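Local coordinates for hypothetical protein (Exiguobacterium sibiricum, PDB 2HKV) that is of unknown function but belongs to the DinB family of helical-bundle proteins, binds nickel in the crystal and may be a metal-dependent enzyme, at residues D95-D100 / G116-A121. Residues are numbered along the deposited sequence; the frame is centred on the assembly and turned at random.
Sequences DRLMAD and GWLLEA
Leu118 and Leu97 touch through one methyl each, CD1 to CD1 at 4.1 Å, where the end of helix 82-98 packs beside the early part of helix 114-138, which further along carries the nickel ligands His124 and His128. The CA atoms of Leu97 and Leu118 are 7.1 Å apart, a spacing that lets the two side chains meet between the helices, with Leu118 CB directed at helix 82-98. Leu118 CB is still 4.9 Å from Leu97 CD1. Leu118 CG, 4.7 Å from Leu97 CD1, is hardly nearer. Beyond CG the side chain forks. The two leucines cross obliquely where the CD1 methyls meet, and Leu118 CD1 also lies 4.4 Å from Arg96 O. Leu118 CD2 faces the backbone, 4.3 Å from Leu97 N. Leu118 CD2 also passes 4.6 Å from Arg96 CB. In Leu97 chi1 (178°) carries CG past Leu118, and chi2 (57°) then swings CD1 across to meet it. Arg96 adds backbone and CB alone; its guanidinium turns back to Tyr92, bonding the carbonyl through NH1 and making a cation-pi contact with the ring. Trp5 and Leu9 of helix 4-26 touch both leucines, and Leu58 of helix 43-61 touches Leu118, so all four long helices of the bundle meet here. The 115 Å² buried is a small share of that packing. Methyl contacts without any hydrogen bond between the segments imply nondirectional apolar packing, in which position depends on shape.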
loop_
_atom_site.group_PDB
_atom_site.type_symbol
_atom_site.label_atom_id
_atom_site.label_comp_id
_atom_site.label_asym_id
_atom_site.label_seq_id
_atom_site.Cartn_x
_atom_site.Cartn_y
_atom_site.Cartn_z
ATOM N N ASP A 95 2.822 -10.249 -17.190
ATOM C CA ASP A 95 2.239 -11.175 -18.139
ATOM C C ASP A 95 0.793 -11.525 -17.782
ATOM O O ASP A 95 -0.058 -11.628 -18.658
ATOM C CB ASP A 95 3.063 -12.451 -18.158
ATOM C CG ASP A 95 4.482 -12.238 -18.701
ATOM O OD1 ASP A 95 4.791 -11.130 -19.238
ATOM O OD2 ASP A 95 5.285 -13.205 -18.592
ATOM N N ARG A 96 0.523 -11.716 -16.490
ATOM C CA ARG A 96 -0.846 -11.985 -16.020
ATOM C C ARG A 96 -1.739 -10.736 -16.197
ATOM O O ARG A 96 -2.952 -10.814 -16.491
ATOM C CB ARG A 96 -0.842 -12.468 -14.569
ATOM C CG ARG A 96 -0.150 -13.836 -14.339
ATOM C CD ARG A 96 -0.115 -14.682 -15.587
ATOM N NE ARG A 96 0.623 -15.936 -15.448
ATOM C CZ ARG A 96 1.953 -16.081 -15.448
ATOM N NH1 ARG A 96 2.777 -15.047 -15.516
ATOM N NH2 ARG A 96 2.460 -17.306 -15.357
ATOM N N LEU A 97 -1.115 -9.593 -16.029
ATOM C CA LEU A 97 -1.819 -8.326 -16.107
ATOM C C LEU A 97 -2.468 -8.189 -17.451
ATOM O O LEU A 97 -3.610 -7.803 -17.540
ATOM C CB LEU A 97 -0.865 -7.170 -15.837
ATOM C CG LEU A 97 -1.399 -5.726 -15.905
ATOM C CD1 LEU A 97 -2.575 -5.546 -14.934
ATOM C CD2 LEU A 97 -0.295 -4.725 -15.622
HETATM N N MSE A 98 -1.745 -8.572 -18.489
HETATM C CA MSE A 98 -2.197 -8.369 -19.844
HETATM C C MSE A 98 -3.040 -9.519 -20.373
HETATM O O MSE A 98 -3.902 -9.314 -21.197
HETATM C CB MSE A 98 -0.990 -8.135 -20.736
HETATM C CG MSE A 98 -0.132 -6.983 -20.236
HETATM SE SE MSE A 98 -1.094 -5.234 -20.169
HETATM C CE MSE A 98 0.261 -4.124 -19.105
ATOM N N ALA A 99 -2.830 -10.716 -19.861
ATOM C CA ALA A 99 -3.555 -11.897 -20.319
ATOM C C ALA A 99 -4.751 -12.244 -19.410
ATOM O O ALA A 99 -4.636 -12.257 -18.178
ATOM C CB ALA A 99 -2.603 -13.041 -20.348
ATOM N N ASP A 100 -5.900 -12.541 -20.011
ATOM C CA ASP A 100 -7.049 -13.066 -19.244
ATOM C C ASP A 100 -6.644 -14.378 -18.561
ATOM O O ASP A 100 -6.556 -15.423 -19.238
ATOM C CB ASP A 100 -8.280 -13.314 -20.158
ATOM C CG ASP A 100 -9.393 -14.114 -19.459
ATOM N N GLY A 116 -9.628 -8.088 -9.054
ATOM C CA GLY A 116 -9.387 -7.972 -7.625
ATOM C C GLY A 116 -8.068 -8.541 -7.143
ATOM O O GLY A 116 -7.378 -7.895 -6.373
ATOM N N TRP A 117 -7.666 -9.692 -7.637
ATOM C CA TRP A 117 -6.368 -10.243 -7.285
ATOM C C TRP A 117 -5.190 -9.408 -7.770
ATOM O O TRP A 117 -4.200 -9.252 -7.073
ATOM C CB TRP A 117 -6.227 -11.699 -7.786
ATOM C CG TRP A 117 -6.914 -12.708 -6.891
ATOM C CD1 TRP A 117 -8.022 -13.468 -7.183
ATOM C CD2 TRP A 117 -6.528 -13.057 -5.546
ATOM N NE1 TRP A 117 -8.343 -14.261 -6.091
ATOM C CE2 TRP A 117 -7.454 -14.020 -5.081
ATOM C CE3 TRP A 117 -5.501 -12.637 -4.701
ATOM C CZ2 TRP A 117 -7.371 -14.574 -3.818
ATOM C CZ3 TRP A 117 -5.415 -13.211 -3.430
ATOM C CH2 TRP A 117 -6.351 -14.180 -3.025
ATOM N N LEU A 118 -5.280 -8.893 -8.982
ATOM C CA LEU A 118 -4.274 -7.983 -9.476
ATOM C C LEU A 118 -4.160 -6.717 -8.620
ATOM O O LEU A 118 -3.054 -6.249 -8.331
ATOM C CB LEU A 118 -4.564 -7.664 -10.921
ATOM C CG LEU A 118 -4.328 -8.750 -11.961
ATOM C CD1 LEU A 118 -5.005 -8.499 -13.334
ATOM C CD2 LEU A 118 -2.846 -9.130 -12.095
ATOM N N LEU A 119 -5.294 -6.192 -8.174
ATOM C CA LEU A 119 -5.244 -5.067 -7.230
ATOM C C LEU A 119 -4.709 -5.503 -5.849
ATOM O O LEU A 119 -3.930 -4.751 -5.213
ATOM C CB LEU A 119 -6.611 -4.392 -7.084
ATOM C CG LEU A 119 -6.766 -3.273 -6.033
ATOM C CD1 LEU A 119 -5.749 -2.145 -6.259
ATOM C CD2 LEU A 119 -8.220 -2.763 -6.084
ATOM N N GLU A 120 -5.079 -6.698 -5.361
ATOM C CA GLU A 120 -4.621 -7.163 -4.061
ATOM C C GLU A 120 -3.111 -7.241 -4.024
ATOM O O GLU A 120 -2.504 -6.853 -3.036
ATOM C CB GLU A 120 -5.235 -8.525 -3.733
ATOM C CG GLU A 120 -4.967 -9.083 -2.318
ATOM C CD GLU A 120 -3.530 -9.596 -2.115
ATOM O OE1 GLU A 120 -2.924 -10.056 -3.103
ATOM O OE2 GLU A 120 -2.990 -9.567 -0.983
ATOM N N ALA A 121 -2.489 -7.665 -5.114
ATOM C CA ALA A 121 -1.056 -7.888 -5.090
ATOM C C ALA A 121 -0.431 -6.489 -5.080
ATOM O O ALA A 121 0.591 -6.290 -4.443
ATOM C CB ALA A 121 -0.621 -8.671 -6.311
#